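Local coordinates for putative isomerase YbhH (Escherichia coli, PDB 6OTV), which is probably an isomerase of the PrpF family, a member of the diaminopimelate epimerase clan, whose exact reaction is not established, at residues A[104-109]-A[141-146]; A[7-12]-A[16-21]; A[206-211]-A[218-223]; A[253-258]-A[262-267]. All coordinates share one frame; numbering follows the deposited sequence.

Contact 1. Residues A[104-109]-A[141-146]; sequences AIENGL and VEYEGS
Ile105 and Glu106, in the last turn of helix 94-106, face Val141 in the loop between strands 129-135 and 158-163, and the backbones stay well apart, with 7.2 Å between the CA atoms of Glu106 and Val141. Beyond Asn107 the helix closes in a Schellman motif: Leu109 N bonds to Ala104 O, Gly108 N bonds to Ile105 O at 3.2 Å, and Gly108 takes the positive phi of 70° that this ending requires. The side-chain contact turns on one methyl. Val141 CG2 lies 3.7 Å from Ile105 CG2 and 3.8 Å from Ile105 CB, while Glu106 CG lies 4.1 Å from it, the glutamate and valine side chains crossing at about a right angle. The other branch, Val141 CG1, sits 3.5 Å above the plane of the Tyr143 ring, offset toward its rim, so a single valine packs against the helix with one methyl and against its own loop with the other. Glu106 and Tyr143 come from opposite directions, but their modelled oxygens are too close, so the detail of that meeting is doubtful. The well-defined polar partner of the glutamate is Lys341, which forms a salt bridge with Glu106 OE1.

Contact 2. Residues A[7-12]-A[16-21]; sequences VMMRGG and GAFLLA
Met9 and Phe18 pack on one face of the antiparallel hairpin of strands 3-11 and 14-20, strongly twisted here, with 128° between the directions of the paired segments. Followed outward, Met9 CB rests 3.5 Å from Phe18 CE1, at the rim of the ring. With chi1 at -56°, Met9 CG lies anti to the carbonyl carbon and continues over the aromatic carbons, 3.8 Å from Phe18 CD1, making an off-centre CH-pi contact. Met9 SD then stands over the middle of the ring, 4.0 Å from the Phe18 centroid and only 9° off the normal, a Met-aromatic contact. Past a bend at chi3, Met9 CE packs 3.6 Å from Tyr143 OH. Beneath this pair the backbone is held by two hydrogen-bonded pairs, Val7 with Phe18 and Met9 with Gly16; the bond from Phe18 N to Val7 O is short at 2.6 Å. Between them, Met8 and Ala17 form a non-hydrogen-bonded pair with side chains on the reverse face. Strand 332-344 flanks residues 7-11 and strand 59-65 flanks residues 16-20, while helix 94-106 covers the Met9 and Phe18 face through Phe103, which touches Val7 and Met9, and Met96, which meets Phe18.

Contact 3. Residues A[206-211]-A[218-223]; sequences LGKTGY and DADKAL
The loop carrying Leu206 and Lys208 runs past the junction of helices 214-219 and 221-237 without backbone pairing, its nearest CA atoms, those of Leu206 and Leu223, being 7.1 Å apart. The two methyls of Leu223 serve different partners. CD1 of Leu223 meets CD1 of Leu206 at 3.8 Å, the two leucines crossing at about a right angle, whereas Leu223 CD2 lies 3.9 Å from Lys208 CG and equally far from Lys208 CE. The lysine's aliphatic chain passes Leu223 at a slant, touching it through CG and CE, bends at chi2 (-60°) and then extends to its ammonium group. There Lys208 NZ donates to Asp220 OD2 at 2.8 Å, a salt bridge that uses the anti lone pair of that oxygen. The second oxygen, Asp220 OD1, is occupied by the helix: Leu223 N reaches it at 2.8 Å, from well above the carboxylate plane. Both the lysine and the start of the helix would be expected to favour the charged form. Leu206 also touches Ile227 and Ile230 of helix 221-237. Asp220, ending one helix and opening the next, is a classic aspartate N-cap, here with its other oxygen, OD2, bound to a lysine of the loop before the helices.

Contact 4. Residues A[253-258]-A[262-267]; sequences LISPAQ and AINVRY
Ser255 and Asn264 face each other as a hydrogen-bonded antiparallel pair and are joined again through their side chains: Asn264 ND2 donates to Ser255 OG at 2.8 Å, with the hydroxyl close to the amide plane and an N-H...O angle of 161°. A chi1 of 169° turns the Asn264 amide away from its own backbone N and across to the serine. On the opposite face, Ile254, Val265 and Ile263 make apolar contacts. Ile263 CD1 reaches Ile254 CB at 3.8 Å, and Ile254 CG2 lies 4.1 Å from Val265 CG1. These side chains belong to the beta hairpin of strands 250-255 and 263-267, whose paired segments run at 162° to each other; Leu253 with Arg266 forms the next hydrogen-bonded pair, its bond from Arg266 N to Leu253 O measuring 2.7 Å. Past the strand pairing, a water accepts from Ala257 N and donates to Ala262 O, 2.8 Å from each, bridging the two segments beyond the last direct backbone bond. The amide of Asn264 is fixed at both ends. Arg266 NH1 donates to Asn264 OD1 at 3.1 Å and also to Val265 O, while ND2 has a second acceptor in Gly210 O. Farther out, Glu212 O receives Arg266 NE, and Tyr211 OH bonds to Pro256 O. Strand 197-202 borders Ile254, and Ile310 of strand 306-312 packs on Ile263 and Val265.

In the fold
Contacts 1 and 2 lie on one side of the chain's centre, contacts 3 and 4 on the other. Contacts 2 and 4 are the buried pair, each a beta hairpin held by regular backbone bonds, but contact 2 adds sulfur and aromatic packing where contact 4 adds an amide-centred polar network. Contact 1 is at the surface and contact 3 partly buried; both set a loop against a helix end through side chains alone. Contact 1 packs on contact 2 through Tyr143 against Met9 and through Asn107 and Leu109, just beyond helix 94-106, against Leu20. Contact 3 is tied to contact 4 by probable hydrogen bonds from Gly210 and Tyr211, whereas contacts 1 and 3 have centres about 43 Å apart.

Contact 1. Residues A[104-109]-A[141-146]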
# COMPACT_ATOMS: atom_id res chain seq x y z
N ALA A 104 10.09 12.90 -9.33
CA ALA A 104 9.20 12.07 -10.14
C ALA A 104 8.18 12.92 -10.89
O ALA A 104 7.83 12.62 -12.04
CB ALA A 104 8.51 11.04 -9.26
N ILE A 105 7.70 13.99 -10.25
CA ILE A 105 6.72 14.85 -10.90
C ILE A 105 7.37 15.65 -12.03
O ILE A 105 6.81 15.77 -13.13
CB ILE A 105 6.05 15.77 -9.87
CG1 ILE A 105 5.31 14.93 -8.82
CG2 ILE A 105 5.10 16.74 -10.55
CD1 ILE A 105 4.92 15.70 -7.57
N GLU A 106 8.56 16.21 -11.78
CA GLU A 106 9.22 17.00 -12.81
C GLU A 106 9.62 16.17 -14.02
O GLU A 106 9.76 16.72 -15.12
CB GLU A 106 10.45 17.70 -12.24
CG GLU A 106 10.13 18.78 -11.21
CD GLU A 106 11.28 19.75 -11.02
OE1 GLU A 106 11.64 20.45 -11.99
OE2 GLU A 106 11.83 19.80 -9.90
N ASN A 107 9.81 14.85 -13.86
CA ASN A 107 10.23 13.98 -14.95
C ASN A 107 9.08 13.13 -15.49
O ASN A 107 9.33 12.13 -16.18
CB ASN A 107 11.39 13.09 -14.50
CG ASN A 107 12.66 13.89 -14.24
OD1 ASN A 107 13.47 14.09 -15.14
ND2 ASN A 107 12.84 14.34 -13.00
N GLY A 108 7.84 13.49 -15.19
CA GLY A 108 6.69 12.83 -15.79
C GLY A 108 6.44 11.41 -15.36
O GLY A 108 5.75 10.67 -16.07
N LEU A 109 6.97 10.98 -14.22
CA LEU A 109 6.68 9.65 -13.71
C LEU A 109 5.32 9.55 -13.04
O LEU A 109 4.85 8.43 -12.79
CB LEU A 109 7.77 9.21 -12.72
CG LEU A 109 9.19 9.20 -13.27
CD1 LEU A 109 10.17 8.74 -12.21
CD2 LEU A 109 9.28 8.32 -14.51
N VAL A 141 5.57 21.79 -9.24
CA VAL A 141 6.34 21.56 -8.03
C VAL A 141 6.84 22.90 -7.49
O VAL A 141 7.39 23.72 -8.23
CB VAL A 141 7.50 20.59 -8.30
CG1 VAL A 141 8.47 20.56 -7.12
CG2 VAL A 141 6.96 19.20 -8.58
N GLU A 142 6.64 23.12 -6.20
CA GLU A 142 7.05 24.34 -5.53
C GLU A 142 8.16 24.01 -4.53
O GLU A 142 7.98 23.14 -3.67
CB GLU A 142 5.87 25.00 -4.81
CG GLU A 142 6.24 26.24 -4.03
CD GLU A 142 6.69 27.37 -4.93
OE1 GLU A 142 5.82 28.02 -5.55
OE2 GLU A 142 7.91 27.60 -5.03
N TYR A 143 9.29 24.69 -4.66
CA TYR A 143 10.40 24.52 -3.73
C TYR A 143 10.50 25.64 -2.70
O TYR A 143 11.08 25.42 -1.63
CB TYR A 143 11.72 24.43 -4.50
CG TYR A 143 11.82 23.19 -5.35
CD1 TYR A 143 11.93 21.93 -4.77
CD2 TYR A 143 11.80 23.27 -6.73
CE1 TYR A 143 12.01 20.79 -5.54
CE2 TYR A 143 11.88 22.13 -7.52
CZ TYR A 143 11.99 20.89 -6.91
OH TYR A 143 12.07 19.76 -7.68
N GLU A 144 9.94 26.81 -2.99
CA GLU A 144 9.93 27.91 -2.03
C GLU A 144 8.88 27.66 -0.95
O GLU A 144 7.83 27.06 -1.19
CB GLU A 144 9.63 29.24 -2.73
CG GLU A 144 10.60 29.58 -3.85
CD GLU A 144 10.38 30.97 -4.42
OE1 GLU A 144 9.33 31.58 -4.11
OE2 GLU A 144 11.25 31.45 -5.17
N GLY A 145 9.18 28.14 0.25
CA GLY A 145 8.27 27.95 1.37
C GLY A 145 8.90 28.47 2.65
O GLY A 145 10.00 29.02 2.65
N SER A 146 8.17 28.28 3.75
CA SER A 146 8.57 28.79 5.05
C SER A 146 8.99 27.70 6.02
O SER A 146 9.28 28.00 7.19
CB SER A 146 7.43 29.61 5.67
OG SER A 146 6.25 28.83 5.77

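Contact 2. Residues A[7-12]-A[16-21]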
# COMPACT_ATOMS: atom_id res chain seq x y z
N VAL A 7 20.39 15.23 -12.30
CA VAL A 7 19.80 16.33 -11.54
C VAL A 7 20.38 16.27 -10.13
O VAL A 7 20.24 15.25 -9.45
CB VAL A 7 18.27 16.26 -11.49
CG1 VAL A 7 17.71 17.31 -10.55
CG2 VAL A 7 17.67 16.42 -12.88
N MET A 8 21.03 17.34 -9.70
CA MET A 8 21.47 17.46 -8.32
C MET A 8 20.37 18.11 -7.51
O MET A 8 19.82 19.14 -7.91
CB MET A 8 22.76 18.27 -8.19
CG MET A 8 23.28 18.40 -6.77
SD MET A 8 24.74 19.46 -6.66
CE MET A 8 25.90 18.56 -7.68
N MET A 9 20.03 17.50 -6.38
CA MET A 9 19.05 18.06 -5.46
C MET A 9 19.59 17.97 -4.05
O MET A 9 20.31 17.04 -3.69
CB MET A 9 17.70 17.32 -5.54
CG MET A 9 17.07 17.27 -6.91
SD MET A 9 15.44 16.49 -6.84
CE MET A 9 14.50 17.76 -5.99
N ARG A 10 19.24 18.97 -3.24
CA ARG A 10 19.34 18.82 -1.80
C ARG A 10 18.10 18.08 -1.31
O ARG A 10 16.97 18.50 -1.59
CB ARG A 10 19.45 20.17 -1.10
CG ARG A 10 19.43 20.07 0.43
CD ARG A 10 19.43 21.43 1.10
NE ARG A 10 18.27 22.23 0.72
CZ ARG A 10 17.04 22.06 1.21
NH1 ARG A 10 16.81 21.11 2.10
NH2 ARG A 10 16.05 22.84 0.80
N GLY A 11 18.31 16.95 -0.64
CA GLY A 11 17.23 16.25 0.01
C GLY A 11 17.40 16.32 1.51
O GLY A 11 18.23 15.60 2.07
N GLY A 12 16.63 17.18 2.17
CA GLY A 12 16.81 17.37 3.60
C GLY A 12 18.20 17.91 3.87
O GLY A 12 18.60 18.95 3.34
N GLY A 16 22.89 15.12 -3.57
CA GLY A 16 23.47 14.16 -4.49
C GLY A 16 22.74 14.14 -5.82
O GLY A 16 21.91 15.00 -6.11
N ALA A 17 23.08 13.14 -6.62
CA ALA A 17 22.51 12.99 -7.95
C ALA A 17 21.19 12.24 -7.90
O ALA A 17 21.06 11.24 -7.19
CB ALA A 17 23.47 12.26 -8.89
N PHE A 18 20.23 12.73 -8.67
CA PHE A 18 18.97 12.05 -8.91
C PHE A 18 18.94 11.62 -10.37
O PHE A 18 19.05 12.45 -11.27
CB PHE A 18 17.79 12.95 -8.55
CG PHE A 18 17.54 13.08 -7.07
CD1 PHE A 18 18.42 13.78 -6.26
CD2 PHE A 18 16.44 12.48 -6.48
CE1 PHE A 18 18.21 13.89 -4.90
CE2 PHE A 18 16.22 12.58 -5.11
CZ PHE A 18 17.10 13.29 -4.32
N LEU A 19 18.81 10.31 -10.59
CA LEU A 19 18.95 9.71 -11.91
C LEU A 19 17.73 8.85 -12.22
O LEU A 19 17.11 8.28 -11.32
CB LEU A 19 20.21 8.85 -11.99
CG LEU A 19 21.53 9.52 -11.61
CD1 LEU A 19 22.64 8.49 -11.46
CD2 LEU A 19 21.91 10.57 -12.66
N LEU A 20 17.39 8.78 -13.50
CA LEU A 20 16.39 7.84 -13.98
C LEU A 20 17.06 6.51 -14.28
O LEU A 20 18.13 6.46 -14.90
CB LEU A 20 15.70 8.37 -15.24
CG LEU A 20 14.82 9.60 -15.08
CD1 LEU A 20 14.42 10.13 -16.44
CD2 LEU A 20 13.58 9.26 -14.26
N ALA A 21 16.42 5.42 -13.85
CA ALA A 21 16.99 4.09 -14.06
C ALA A 21 17.15 3.76 -15.54
O ALA A 21 17.98 2.91 -15.88
CB ALA A 21 16.13 3.03 -13.37

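Contact 3. Residues A[206-211]-A[218-223]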
# COMPACT_ATOMS: atom_id res chain seq x y z
N LEU A 206 25.24 2.72 31.24
CA LEU A 206 26.59 2.44 30.77
C LEU A 206 27.58 3.48 31.26
O LEU A 206 28.67 3.61 30.70
CB LEU A 206 26.62 2.36 29.24
CG LEU A 206 25.75 1.27 28.61
CD1 LEU A 206 26.03 1.17 27.12
CD2 LEU A 206 25.96 -0.08 29.29
N GLY A 207 27.23 4.23 32.31
CA GLY A 207 28.14 5.21 32.86
C GLY A 207 28.30 6.47 32.04
O GLY A 207 29.31 7.17 32.19
N LYS A 208 27.34 6.78 31.18
CA LYS A 208 27.40 7.95 30.32
C LYS A 208 26.20 8.85 30.57
O LYS A 208 25.11 8.38 30.92
CB LYS A 208 27.44 7.54 28.84
CG LYS A 208 28.75 6.89 28.42
CD LYS A 208 29.91 7.84 28.64
CE LYS A 208 31.23 7.19 28.32
NZ LYS A 208 32.37 8.13 28.46
N THR A 209 26.41 10.16 30.41
CA THR A 209 25.29 11.09 30.50
C THR A 209 24.39 10.97 29.28
O THR A 209 23.17 11.15 29.40
CB THR A 209 25.80 12.53 30.62
OG1 THR A 209 26.35 12.94 29.36
CG2 THR A 209 26.87 12.63 31.69
N GLY A 210 24.96 10.66 28.12
CA GLY A 210 24.23 10.65 26.87
C GLY A 210 24.35 11.94 26.08
O GLY A 210 23.85 12.00 24.95
N TYR A 211 25.00 12.96 26.63
CA TYR A 211 25.15 14.24 25.96
C TYR A 211 26.56 14.44 25.43
O TYR A 211 26.88 15.53 24.93
CB TYR A 211 24.76 15.37 26.91
CG TYR A 211 23.41 15.15 27.56
CD1 TYR A 211 22.23 15.33 26.84
CD2 TYR A 211 23.32 14.75 28.89
CE1 TYR A 211 21.00 15.11 27.43
CE2 TYR A 211 22.09 14.53 29.48
CZ TYR A 211 20.94 14.72 28.75
OH TYR A 211 19.71 14.51 29.33
N ASP A 218 33.22 7.72 20.61
CA ASP A 218 34.01 6.78 19.82
C ASP A 218 35.36 6.51 20.47
O ASP A 218 35.94 5.44 20.27
CB ASP A 218 34.19 7.31 18.40
CG ASP A 218 32.90 7.31 17.61
OD1 ASP A 218 32.02 6.48 17.92
OD2 ASP A 218 32.77 8.14 16.68
N ALA A 219 35.89 7.46 21.24
CA ALA A 219 37.18 7.26 21.89
C ALA A 219 37.07 6.30 23.07
O ALA A 219 38.02 5.57 23.36
CB ALA A 219 37.76 8.59 22.35
N ASP A 220 35.93 6.29 23.77
CA ASP A 220 35.73 5.39 24.89
C ASP A 220 35.61 3.96 24.40
O ASP A 220 34.50 3.48 24.13
CB ASP A 220 34.48 5.80 25.69
CG ASP A 220 34.43 5.15 27.06
OD1 ASP A 220 34.82 3.98 27.20
OD2 ASP A 220 33.99 5.83 28.01
N LYS A 221 36.75 3.27 24.28
CA LYS A 221 36.74 1.90 23.76
C LYS A 221 36.08 0.93 24.74
O LYS A 221 35.54 -0.09 24.31
CB LYS A 221 38.16 1.45 23.43
CG LYS A 221 38.52 1.57 21.95
CD LYS A 221 38.36 3.00 21.44
CE LYS A 221 38.50 3.07 19.93
NZ LYS A 221 37.43 2.30 19.23
N ALA A 222 36.12 1.23 26.04
CA ALA A 222 35.42 0.39 27.00
C ALA A 222 33.91 0.50 26.84
O ALA A 222 33.19 -0.49 27.01
CB ALA A 222 35.85 0.76 28.42
N LEU A 223 33.41 1.69 26.50
CA LEU A 223 31.98 1.86 26.23
C LEU A 223 31.57 1.11 24.97
O LEU A 223 30.54 0.43 24.94
CB LEU A 223 31.63 3.34 26.11
CG LEU A 223 30.24 3.65 25.54
CD1 LEU A 223 29.14 3.17 26.48
CD2 LEU A 223 30.09 5.13 25.24

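Contact 4. Residues A[253-258]-A[262-267]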
# COMPACT_ATOMS: atom_id res chain seq x y z
N LEU A 253 21.80 4.92 22.40
CA LEU A 253 21.85 5.41 23.77
C LEU A 253 20.84 6.55 23.94
O LEU A 253 20.82 7.48 23.14
CB LEU A 253 23.26 5.90 24.12
CG LEU A 253 24.38 4.86 24.05
CD1 LEU A 253 25.68 5.46 24.57
CD2 LEU A 253 24.00 3.62 24.85
N ILE A 254 20.00 6.45 24.97
CA ILE A 254 18.97 7.45 25.19
C ILE A 254 19.17 8.11 26.55
O ILE A 254 19.72 7.53 27.49
CB ILE A 254 17.55 6.87 25.08
CG1 ILE A 254 17.28 5.85 26.20
CG2 ILE A 254 17.33 6.24 23.71
CD1 ILE A 254 15.81 5.54 26.40
N SER A 255 18.71 9.35 26.64
CA SER A 255 18.74 10.16 27.85
C SER A 255 17.69 11.24 27.71
O SER A 255 17.22 11.51 26.60
CB SER A 255 20.14 10.77 28.08
OG SER A 255 20.48 11.68 27.05
N PRO A 256 17.28 11.88 28.81
CA PRO A 256 16.25 12.92 28.70
C PRO A 256 16.71 14.06 27.80
O PRO A 256 17.90 14.33 27.65
CB PRO A 256 16.08 13.40 30.15
CG PRO A 256 16.52 12.24 30.98
CD PRO A 256 17.64 11.60 30.21
N ALA A 257 15.73 14.73 27.20
CA ALA A 257 16.02 15.88 26.35
C ALA A 257 16.58 17.04 27.18
O ALA A 257 16.31 17.16 28.38
CB ALA A 257 14.75 16.34 25.63
N GLN A 258 17.36 17.89 26.52
CA GLN A 258 17.95 19.05 27.17
C GLN A 258 17.38 20.38 26.68
O GLN A 258 17.42 21.36 27.43
CB GLN A 258 19.47 19.06 26.96
N ALA A 262 11.47 15.65 23.44
CA ALA A 262 10.97 14.48 24.14
C ALA A 262 12.07 13.57 24.66
O ALA A 262 11.89 12.91 25.69
CB ALA A 262 10.04 13.66 23.23
N ILE A 263 13.22 13.52 23.98
CA ILE A 263 14.27 12.57 24.31
C ILE A 263 15.54 12.99 23.59
O ILE A 263 15.49 13.68 22.57
CB ILE A 263 13.82 11.13 23.93
CG1 ILE A 263 14.78 10.08 24.49
CG2 ILE A 263 13.70 11.00 22.43
CD1 ILE A 263 14.26 8.66 24.33
N ASN A 264 16.69 12.58 24.14
CA ASN A 264 17.98 12.78 23.51
C ASN A 264 18.60 11.43 23.20
O ASN A 264 18.50 10.49 24.01
CB ASN A 264 18.91 13.59 24.43
CG ASN A 264 20.35 13.60 23.95
OD1 ASN A 264 20.70 14.32 23.00
ND2 ASN A 264 21.19 12.81 24.59
N VAL A 265 19.22 11.30 22.03
CA VAL A 265 19.70 10.00 21.58
C VAL A 265 21.13 10.12 21.07
O VAL A 265 21.59 11.19 20.65
CB VAL A 265 18.80 9.38 20.48
CG1 VAL A 265 17.35 9.27 20.95
CG2 VAL A 265 18.89 10.18 19.19
N ARG A 266 21.84 8.99 21.12
CA ARG A 266 23.13 8.82 20.47
C ARG A 266 23.03 7.56 19.61
O ARG A 266 22.90 6.46 20.14
CB ARG A 266 24.26 8.70 21.49
CG ARG A 266 24.58 10.00 22.21
CD ARG A 266 25.02 11.07 21.23
NE ARG A 266 25.33 12.35 21.88
CZ ARG A 266 24.45 13.34 22.04
NH1 ARG A 266 23.20 13.21 21.61
NH2 ARG A 266 24.83 14.46 22.64
N TYR A 267 23.08 7.74 18.29
CA TYR A 267 22.74 6.70 17.33
C TYR A 267 24.02 6.04 16.83
O TYR A 267 24.86 6.69 16.21
CB TYR A 267 21.95 7.31 16.17
CG TYR A 267 21.35 6.32 15.19
CD1 TYR A 267 20.23 5.57 15.54
CD2 TYR A 267 21.86 6.18 13.91
CE1 TYR A 267 19.66 4.68 14.64
CE2 TYR A 267 21.30 5.29 13.01
CZ TYR A 267 20.20 4.54 13.38
OH TYR A 267 19.64 3.66 12.48
O HOH W 1 13.15 14.00 27.95